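Long-range contacts in acyltransferase (Actinoplanes teichomyceticus, PDB 4Q38), which transfers long fatty acyl chains from acyl-CoA to the amino sugar of teicoplanin-type glycopeptide antibiotics: residues Asp255-Glu260 / Arg326-Arg331; Arg245-Ser250 / Gly333-Pro338. All coordinates share one frame; numbering follows the deposited sequence. Where two conformers were deposited one is given.

Interaction 1. Residues Asp255-Glu260 / Arg326-Arg331; sequences DPQLEE and RHWHMR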
ATOM      1  N   ASP A 255      -8.369  -2.017  18.177  1.00 28.02           N
ATOM      2  CA  ASP A 255      -8.471  -1.235  19.413  1.00 27.87           C
ATOM      3  C   ASP A 255      -9.780  -1.542  20.142  1.00 26.09           C
ATOM      4  O   ASP A 255     -10.851  -1.192  19.659  1.00 25.90           O
ATOM      5  CB  ASP A 255      -8.396   0.256  19.101  1.00 29.58           C
ATOM      6  CG  ASP A 255      -8.289   1.129  20.361  1.00 30.97           C
ATOM      7  OD1 ASP A 255      -8.548   0.638  21.487  1.00 29.61           O
ATOM      8  OD2 ASP A 255      -7.934   2.315  20.211  1.00 30.92           O
ATOM      9  N   PRO A 256      -9.699  -2.202  21.306  1.00 27.14           N
ATOM     10  CA  PRO A 256     -10.930  -2.550  22.052  1.00 27.14           C
ATOM     11  C   PRO A 256     -11.749  -1.337  22.505  1.00 27.04           C
ATOM     12  O   PRO A 256     -12.910  -1.488  22.873  1.00 27.51           O
ATOM     13  CB  PRO A 256     -10.404  -3.313  23.275  1.00 27.31           C
ATOM     14  CG  PRO A 256      -9.006  -3.694  22.936  1.00 26.38           C
ATOM     15  CD  PRO A 256      -8.486  -2.616  22.032  1.00 26.30           C
ATOM     16  N   GLN A 257     -11.167  -0.142  22.456  1.00 28.31           N
ATOM     17  CA  GLN A 257     -11.916   1.079  22.772  1.00 28.53           C
ATOM     18  C   GLN A 257     -13.093   1.331  21.835  1.00 29.53           C
ATOM     19  O   GLN A 257     -14.000   2.076  22.181  1.00 29.31           O
ATOM     20  CB  GLN A 257     -11.005   2.295  22.762  1.00 29.15           C
ATOM     21  CG  GLN A 257      -9.989   2.335  23.888  1.00 31.07           C
ATOM     22  CD  GLN A 257      -9.089   3.548  23.763  1.00 33.56           C
ATOM     23  OE1 GLN A 257      -8.365   3.695  22.772  1.00 34.58           O
ATOM     24  NE2 GLN A 257      -9.142   4.432  24.751  1.00 30.85           N
ATOM     25  N   LEU A 258     -13.066   0.721  20.647  1.00 28.85           N
ATOM     26  CA  LEU A 258     -14.163   0.842  19.686  1.00 28.72           C
ATOM     27  C   LEU A 258     -15.472   0.283  20.236  1.00 29.14           C
ATOM     28  O   LEU A 258     -16.556   0.695  19.817  1.00 30.62           O
ATOM     29  CB  LEU A 258     -13.815   0.114  18.381  1.00 28.63           C
ATOM     30  CG  LEU A 258     -12.752   0.767  17.506  1.00 29.74           C
ATOM     31  CD1 LEU A 258     -12.263  -0.228  16.454  1.00 30.65           C
ATOM     32  CD2 LEU A 258     -13.297   2.040  16.869  1.00 29.15           C
ATOM     33  N   GLU A 259     -15.360  -0.658  21.168  1.00 29.91           N
ATOM     34  CA  GLU A 259     -16.524  -1.315  21.779  1.00 31.76           C
ATOM     35  C   GLU A 259     -17.435  -0.351  22.538  1.00 31.50           C
ATOM     36  O   GLU A 259     -18.630  -0.607  22.677  1.00 33.26           O
ATOM     37  CB  GLU A 259     -16.070  -2.457  22.689  1.00 32.86           C
ATOM     38  CG  GLU A 259     -15.419  -3.613  21.935  1.00 35.09           C
ATOM     39  CD  GLU A 259     -14.381  -4.367  22.757  1.00 37.22           C
ATOM     40  OE1 GLU A 259     -13.504  -5.000  22.130  1.00 37.86           O
ATOM     41  OE2 GLU A 259     -14.426  -4.327  24.016  1.00 33.36           O
ATOM     42  N   GLU A 260     -16.867   0.760  23.001  1.00 32.61           N
ATOM     43  CA  GLU A 260     -17.635   1.852  23.608  1.00 34.72           C
ATOM     44  C   GLU A 260     -18.625   2.499  22.640  1.00 35.17           C
ATOM     45  O   GLU A 260     -19.637   3.054  23.066  1.00 32.33           O
ATOM     46  CB  GLU A 260     -16.698   2.942  24.130  1.00 35.34           C
ATOM     47  CG  GLU A 260     -16.029   2.607  25.454  1.00 37.92           C
ATOM     48  CD  GLU A 260     -15.436   3.817  26.149  1.00 37.97           C
ATOM     49  OE1 GLU A 260     -14.358   3.663  26.754  1.00 41.22           O
ATOM     50  OE2 GLU A 260     -16.039   4.916  26.104  1.00 39.83           O
ATOM     51  N   ARG A 326      -9.447  11.923  24.629  1.00 39.89           N
ATOM     52  CA  ARG A 326      -8.976  10.541  24.651  1.00 40.49           C
ATOM     53  C   ARG A 326      -8.267  10.164  23.342  1.00 39.91           C
ATOM     54  O   ARG A 326      -8.347  10.903  22.361  1.00 38.75           O
ATOM     55  CB  ARG A 326     -10.142   9.603  24.985  1.00 38.75           C
ATOM     56  CG  ARG A 326     -10.883  10.024  26.255  1.00 38.23           C
ATOM     57  CD  ARG A 326     -12.181   9.265  26.434  1.00 37.93           C
ATOM     58  NE  ARG A 326     -11.923   7.851  26.689  1.00 35.98           N
ATOM     59  CZ  ARG A 326     -12.858   6.913  26.693  1.00 36.35           C
ATOM     60  NH1 ARG A 326     -12.520   5.651  26.931  1.00 38.37           N
ATOM     61  NH2 ARG A 326     -14.127   7.233  26.457  1.00 35.91           N
ATOM     62  N   HIS A 327      -7.562   9.030  23.343  1.00 39.83           N
ATOM     63  CA  HIS A 327      -6.697   8.643  22.219  1.00 39.23           C
ATOM     64  C   HIS A 327      -6.963   7.256  21.704  1.00 38.41           C
ATOM     65  O   HIS A 327      -7.325   6.350  22.467  1.00 36.67           O
ATOM     66  CB  HIS A 327      -5.220   8.785  22.588  1.00 40.96           C
ATOM     67  CG  HIS A 327      -4.814  10.199  22.946  1.00 44.28           C
ATOM     68  ND1 HIS A 327      -4.356  10.533  24.170  1.00 46.42           N
ATOM     69  CD2 HIS A 327      -4.831  11.373  22.199  1.00 44.29           C
ATOM     70  CE1 HIS A 327      -4.090  11.855  24.203  1.00 47.13           C
ATOM     71  NE2 HIS A 327      -4.383  12.369  22.998  1.00 46.16           N
ATOM     72  N   TRP A 328      -6.776   7.095  20.395  1.00 35.83           N
ATOM     73  CA  TRP A 328      -6.931   5.815  19.708  1.00 34.07           C
ATOM     74  C   TRP A 328      -5.593   5.148  19.566  1.00 34.63           C
ATOM     75  O   TRP A 328      -4.579   5.822  19.383  1.00 34.10           O
ATOM     76  CB  TRP A 328      -7.555   6.030  18.338  1.00 32.72           C
ATOM     77  CG  TRP A 328      -8.982   6.535  18.364  1.00 32.56           C
ATOM     78  CD1 TRP A 328      -9.440   7.822  18.077  1.00 32.23           C
ATOM     79  CD2 TRP A 328     -10.190   5.766  18.687  1.00 32.49           C
ATOM     80  NE1 TRP A 328     -10.810   7.894  18.191  1.00 32.34           N
ATOM     81  CE2 TRP A 328     -11.319   6.695  18.559  1.00 32.48           C
ATOM     82  CE3 TRP A 328     -10.442   4.444  19.052  1.00 32.52           C
ATOM     83  CZ2 TRP A 328     -12.632   6.296  18.791  1.00 32.95           C
ATOM     84  CZ3 TRP A 328     -11.766   4.058  19.292  1.00 32.60           C
ATOM     85  CH2 TRP A 328     -12.835   4.960  19.160  1.00 32.16           C
ATOM     86  N   HIS A 329      -5.574   3.815  19.641  1.00 33.35           N
ATOM     87  CA  HIS A 329      -4.322   3.067  19.608  1.00 32.54           C
ATOM     88  C   HIS A 329      -4.345   1.951  18.613  1.00 33.30           C
ATOM     89  O   HIS A 329      -5.317   1.193  18.530  1.00 30.94           O
ATOM     90  CB  HIS A 329      -3.995   2.492  20.985  1.00 34.17           C
ATOM     91  CG  HIS A 329      -4.151   3.482  22.113  1.00 34.79           C
ATOM     92  ND1 HIS A 329      -3.435   4.624  22.178  1.00 35.02           N
ATOM     93  CD2 HIS A 329      -4.985   3.472  23.234  1.00 35.98           C
ATOM     94  CE1 HIS A 329      -3.794   5.316  23.281  1.00 36.36           C
ATOM     95  NE2 HIS A 329      -4.741   4.610  23.927  1.00 36.19           N
ATOM     96  N   MET A 330      -3.258   1.832  17.855  1.00 32.97           N
ATOM     97  CA  MET A 330      -3.040   0.650  17.032  1.00 34.89           C
ATOM     98  C   MET A 330      -2.815  -0.532  17.958  1.00 33.54           C
ATOM     99  O   MET A 330      -2.045  -0.435  18.911  1.00 34.71           O
ATOM    100  CB  MET A 330      -1.809   0.825  16.144  1.00 37.51           C
ATOM    101  CG  MET A 330      -1.609  -0.313  15.150  1.00 41.44           C
ATOM    102  SD  MET A 330      -0.049  -0.206  14.243  1.00 48.18           S
ATOM    103  CE  MET A 330       1.108  -0.792  15.484  1.00 43.40           C
ATOM    104  N   ARG A 331      -3.490  -1.642  17.698  1.00 30.88           N
ATOM    105  CA  ARG A 331      -3.244  -2.842  18.494  1.00 30.03           C
ATOM    106  C   ARG A 331      -2.805  -3.967  17.573  1.00 30.26           C
ATOM    107  O   ARG A 331      -3.102  -3.950  16.376  1.00 27.59           O
ATOM    108  CB  ARG A 331      -4.476  -3.240  19.317  1.00 29.26           C
ATOM    109  CG  ARG A 331      -4.951  -2.185  20.323  1.00 29.81           C
ATOM    110  CD  ARG A 331      -3.933  -1.871  21.419  1.00 29.45           C
ATOM    111  NE  ARG A 331      -3.539  -3.043  22.205  1.00 30.70           N
ATOM    112  CZ  ARG A 331      -4.202  -3.508  23.265  1.00 29.28           C
ATOM    113  NH1 ARG A 331      -5.309  -2.911  23.692  1.00 29.15           N
ATOM    114  NH2 ARG A 331      -3.754  -4.580  23.894  1.00 30.14           N
TER
HETATM  115  O   HOH W   1      -6.481   0.041  23.319  1.00 31.69           O
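Asp255 and His329 begin the contact with a side-chain-to-backbone bond: His329 N donates to Asp255 OD2 over 2.9 Å, nearly straight at 169°, arriving from above the carboxylate plane. CG of Asp255 stands anti to the backbone N (chi1 -172°), and the carboxylate it bears has OD2 also at the edge of the Trp328 ring, 3.5 Å from CE3. The other oxygen, OD1, accepts from Gln257 N, which makes an Asx turn at the start of the 3-10 segment 256-260; a water on OD1 passes the link on to Arg331 NH1. Both carboxylate oxygens are thus engaged. Pro256 follows, its ring crossing the Arg331 side chain at about a right angle with CD 3.6 Å from NH1, while Arg331 NE forms a salt bridge with Asp279. At Gln257, CB packs against CZ3 of Trp328, and the amide plane lies within 4° of that of the His329 imidazole. Leu258 then brings CD2 to 3.5 Å from Trp328 CZ3, the two side chains also crossing roughly perpendicularly; the indole NE1, at the far side, donates to Val318 O of helix 313-323. Glu260 closes the series tip to tip with Arg326. NH1 donates to OE1 at 2.7 Å and NH2 to OE2 at 3.0 Å, an end-on bidentate salt bridge in which each carboxylate oxygen is met on its syn side. The contact lies in the GNAT-like C-terminal domain, and Leu258 connects it to the cofactor site: its side chain is about 4 Å from those of Trp252 and Ile268, which bind CoA, and about 7 Å from the bound coenzyme A, a second-shell position behind the CoA pocket.

Interaction 2. Residues Arg245-Ser250 / Gly333-Pro338; sequences RVAWGS and GFVKLP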
ATOM      1  N   ARG A 245       1.888 -20.484  10.020  1.00 26.19           N
ATOM      2  CA  ARG A 245       0.689 -21.084  10.625  1.00 28.44           C
ATOM      3  C   ARG A 245      -0.272 -20.044  11.186  1.00 26.71           C
ATOM      4  O   ARG A 245      -1.432 -20.354  11.490  1.00 27.59           O
ATOM      5  CB  ARG A 245       1.091 -22.066  11.746  1.00 31.27           C
ATOM      6  CG  ARG A 245       1.899 -23.266  11.264  1.00 35.20           C
ATOM      7  CD  ARG A 245       1.121 -24.106  10.261  1.00 39.97           C
ATOM      8  NE  ARG A 245      -0.216 -24.419  10.759  1.00 45.00           N
ATOM      9  CZ  ARG A 245      -0.572 -25.576  11.316  1.00 48.80           C
ATOM     10  NH1 ARG A 245       0.303 -26.572  11.437  1.00 49.48           N
ATOM     11  NH2 ARG A 245      -1.822 -25.742  11.741  1.00 48.05           N
ATOM     12  N   VAL A 246       0.203 -18.804  11.315  1.00 24.21           N
ATOM     13  CA  VAL A 246      -0.515 -17.726  11.999  0.50 24.23           C
ATOM     14  C   VAL A 246      -0.574 -16.457  11.126  1.00 24.02           C
ATOM     15  O   VAL A 246       0.390 -16.164  10.422  1.00 23.40           O
ATOM     16  CB  VAL A 246       0.221 -17.376  13.319  0.50 24.19           C
ATOM     17  CG1 VAL A 246      -0.453 -16.232  14.048  0.50 23.68           C
ATOM     18  CG2 VAL A 246       0.335 -18.598  14.233  0.50 24.64           C
ATOM     19  N   ALA A 247      -1.668 -15.702  11.218  1.00 23.74           N
ATOM     20  CA  ALA A 247      -1.760 -14.389  10.607  1.00 24.41           C
ATOM     21  C   ALA A 247      -1.645 -13.356  11.710  1.00 25.22           C
ATOM     22  O   ALA A 247      -2.255 -13.508  12.777  1.00 25.43           O
ATOM     23  CB  ALA A 247      -3.080 -14.218   9.858  1.00 23.80           C
ATOM     24  N   TRP A 248      -0.859 -12.313  11.438  1.00 25.36           N
ATOM     25  CA  TRP A 248      -0.735 -11.206  12.366  0.50 25.26           C
ATOM     26  C   TRP A 248      -1.326  -9.967  11.769  1.00 26.08           C
ATOM     27  O   TRP A 248      -1.246  -9.734  10.560  1.00 26.17           O
ATOM     28  CB  TRP A 248       0.721 -10.984  12.750  0.50 25.03           C
ATOM     29  CG  TRP A 248       1.271 -12.056  13.666  0.50 25.12           C
ATOM     30  CD1 TRP A 248       1.732 -13.324  13.312  0.50 25.63           C
ATOM     31  CD2 TRP A 248       1.435 -11.988  15.122  0.50 25.08           C
ATOM     32  NE1 TRP A 248       2.162 -14.019  14.417  0.50 24.96           N
ATOM     33  CE2 TRP A 248       2.001 -13.276  15.536  0.50 25.24           C
ATOM     34  CE3 TRP A 248       1.170 -11.029  16.090  0.50 25.24           C
ATOM     35  CZ2 TRP A 248       2.295 -13.557  16.859  0.50 25.69           C
ATOM     36  CZ3 TRP A 248       1.468 -11.328  17.419  0.50 25.18           C
ATOM     37  CH2 TRP A 248       2.015 -12.564  17.793  0.50 25.22           C
ATOM     38  N   GLY A 249      -1.954  -9.165  12.616  1.00 26.45           N
ATOM     39  CA  GLY A 249      -2.507  -7.887  12.180  1.00 27.93           C
ATOM     40  C   GLY A 249      -2.139  -6.791  13.158  1.00 28.30           C
ATOM     41  O   GLY A 249      -2.116  -7.028  14.365  1.00 28.53           O
ATOM     42  N   SER A 250      -1.811  -5.605  12.641  1.00 28.44           N
ATOM     43  CA  SER A 250      -1.674  -4.401  13.468  1.00 28.68           C
ATOM     44  C   SER A 250      -2.594  -3.345  12.867  1.00 29.79           C
ATOM     45  O   SER A 250      -2.483  -3.031  11.682  1.00 29.11           O
ATOM     46  CB  SER A 250      -0.238  -3.870  13.487  1.00 30.43           C
ATOM     47  OG  SER A 250       0.669  -4.831  13.988  1.00 30.85           O
ATOM     48  N   GLY A 333      -2.355  -8.260  17.070  1.00 27.78           N
ATOM     49  CA  GLY A 333      -2.834  -9.561  17.481  1.00 27.63           C
ATOM     50  C   GLY A 333      -2.642 -10.588  16.393  1.00 27.36           C
ATOM     51  O   GLY A 333      -2.096 -10.285  15.324  1.00 26.67           O
ATOM     52  N   PHE A 334      -3.099 -11.805  16.673  1.00 26.83           N
ATOM     53  CA  PHE A 334      -2.993 -12.910  15.732  1.00 28.51           C
ATOM     54  C   PHE A 334      -4.265 -13.746  15.692  1.00 28.14           C
ATOM     55  O   PHE A 334      -5.085 -13.714  16.621  1.00 27.07           O
ATOM     56  CB  PHE A 334      -1.800 -13.814  16.080  1.00 28.71           C
ATOM     57  CG  PHE A 334      -2.020 -14.672  17.311  1.00 31.22           C
ATOM     58  CD1 PHE A 334      -2.628 -15.925  17.212  1.00 32.00           C
ATOM     59  CD2 PHE A 334      -1.623 -14.226  18.566  1.00 31.58           C
ATOM     60  CE1 PHE A 334      -2.833 -16.712  18.344  1.00 33.90           C
ATOM     61  CE2 PHE A 334      -1.820 -15.013  19.704  1.00 33.24           C
ATOM     62  CZ  PHE A 334      -2.429 -16.257  19.591  1.00 32.50           C
ATOM     63  N   VAL A 335      -4.408 -14.487  14.594  1.00 27.42           N
ATOM     64  CA  VAL A 335      -5.381 -15.562  14.470  1.00 28.07           C
ATOM     65  C   VAL A 335      -4.670 -16.731  13.800  1.00 27.47           C
ATOM     66  O   VAL A 335      -3.887 -16.541  12.875  1.00 25.45           O
ATOM     67  CB  VAL A 335      -6.635 -15.149  13.647  1.00 28.35           C
ATOM     68  CG1 VAL A 335      -7.529 -14.210  14.447  1.00 27.55           C
ATOM     69  CG2 VAL A 335      -6.254 -14.501  12.317  1.00 27.85           C
ATOM     70  N   LYS A 336      -4.923 -17.942  14.280  1.00 28.49           N
ATOM     71  CA  LYS A 336      -4.374 -19.138  13.649  1.00 31.53           C
ATOM     72  C   LYS A 336      -5.001 -19.302  12.271  1.00 31.40           C
ATOM     73  O   LYS A 336      -6.192 -19.035  12.093  1.00 31.65           O
ATOM     74  CB  LYS A 336      -4.652 -20.368  14.535  1.00 35.65           C
ATOM     75  CG  LYS A 336      -4.108 -21.692  14.013  1.00 40.05           C
ATOM     76  CD  LYS A 336      -2.669 -21.962  14.454  1.00 44.11           C
ATOM     77  CE  LYS A 336      -2.413 -23.465  14.552  1.00 47.68           C
ATOM     78  NZ  LYS A 336      -0.973 -23.805  14.759  1.00 51.19           N
ATOM     79  N   LEU A 337      -4.203 -19.710  11.291  1.00 30.03           N
ATOM     80  CA  LEU A 337      -4.724 -19.950   9.939  1.00 30.38           C
ATOM     81  C   LEU A 337      -5.490 -21.266   9.873  1.00 32.08           C
ATOM     82  O   LEU A 337      -4.957 -22.305  10.271  1.00 30.73           O
ATOM     83  CB  LEU A 337      -3.589 -19.975   8.915  1.00 29.29           C
ATOM     84  CG  LEU A 337      -2.758 -18.689   8.807  1.00 29.59           C
ATOM     85  CD1 LEU A 337      -1.509 -18.931   7.968  1.00 29.57           C
ATOM     86  CD2 LEU A 337      -3.580 -17.545   8.239  1.00 29.19           C
ATOM     87  N   PRO A 338      -6.738 -21.234   9.356  1.00 31.47           N
ATOM     88  CA  PRO A 338      -7.479 -22.500   9.269  1.00 34.29           C
ATOM     89  C   PRO A 338      -6.801 -23.462   8.300  1.00 36.14           C
ATOM     90  O   PRO A 338      -6.061 -23.045   7.405  1.00 36.53           O
ATOM     91  CB  PRO A 338      -8.863 -22.082   8.743  1.00 32.52           C
ATOM     92  CG  PRO A 338      -8.682 -20.712   8.182  1.00 32.80           C
ATOM     93  CD  PRO A 338      -7.541 -20.076   8.922  1.00 30.25           C
ATOM     94  OXT PRO A 338      -6.954 -24.677   8.400  1.00 37.32           O
TER
HETATM   95  O   HOH W   2      -2.477 -22.862  11.009  1.00 34.66           O
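Leu337 hooks its side chain beneath the start of the 246-250 strand. Its CB and CG both rest on Arg245 O, CG at 3.4 Å; from there CD1 turns to the Arg245 C, 3.6 Å away, and continues to Val246 N, whereas CD2 ends on the methyl of Ala247, 3.7 Å from its CB. The same Arg245 O accepts from Leu337 N at 2.9 Å, so one carbonyl receives both the amide and the root of the side chain. A water ties this end further, donating to Arg245 O and Leu337 O and accepting from Arg245 NE. Beyond it the strands run antiparallel, their directions 155° apart, and pair through reciprocal backbone bonds at Ala247 with Val335 and at Gly249 with Gly333. On the face bearing Val246, Trp248, Phe334 and Lys336, CG of Phe334 lies between the backbone N and the carbonyl carbon (chi1 73°), and the ring beyond it runs side by side with Trp248, both side chains pointing the same way. In the conformer given for Trp248, Phe334 CB sits over the six-membered ring as a CH-pi contact, 3.9 Å from its centroid, and the aromatic planes are inclined at 47°. Near the start of strand 246-250, Lys336 NZ lies over one face of the Arg245 guanidinium, 3.7 Å from NH2, a pairing of like charges that probably adds some repulsion. Gly249 and Ser250 touch the bound decanoyl glucosamine ligand, so this end of the ladder belongs to its pocket, probably the acceptor side of the active site. Within the mixed sheet, strand 206-211 flanks 246-250 on its other side and strand 276-277 flanks 331-336, with Phe334 bonded to Thr276 through the backbone; helix 221-238 packs against Val335 and Leu337.

Both contacts fall in the GNAT-like C-terminal domain, after the helices of the N-terminal part. The chain enters interaction 2 on strand 246-251, leaves it and within a few residues reaches 255-260. It then passes helix 267-272, strand 276-277 and helices 290-298 and 313-323 before 326-331 returns to close interaction 1, spanning 65 residues. Strand 331-336 then closes interaction 2 across 82 residues, so the first closure lies within the second. Their centres are 20 Å apart, yet they touch where Met330 SD packs 3.7 Å from Ser250 CB. Interaction 2 joins two neighbouring inner strands of the sheet; interaction 1 fastens the loops that extend from their ends.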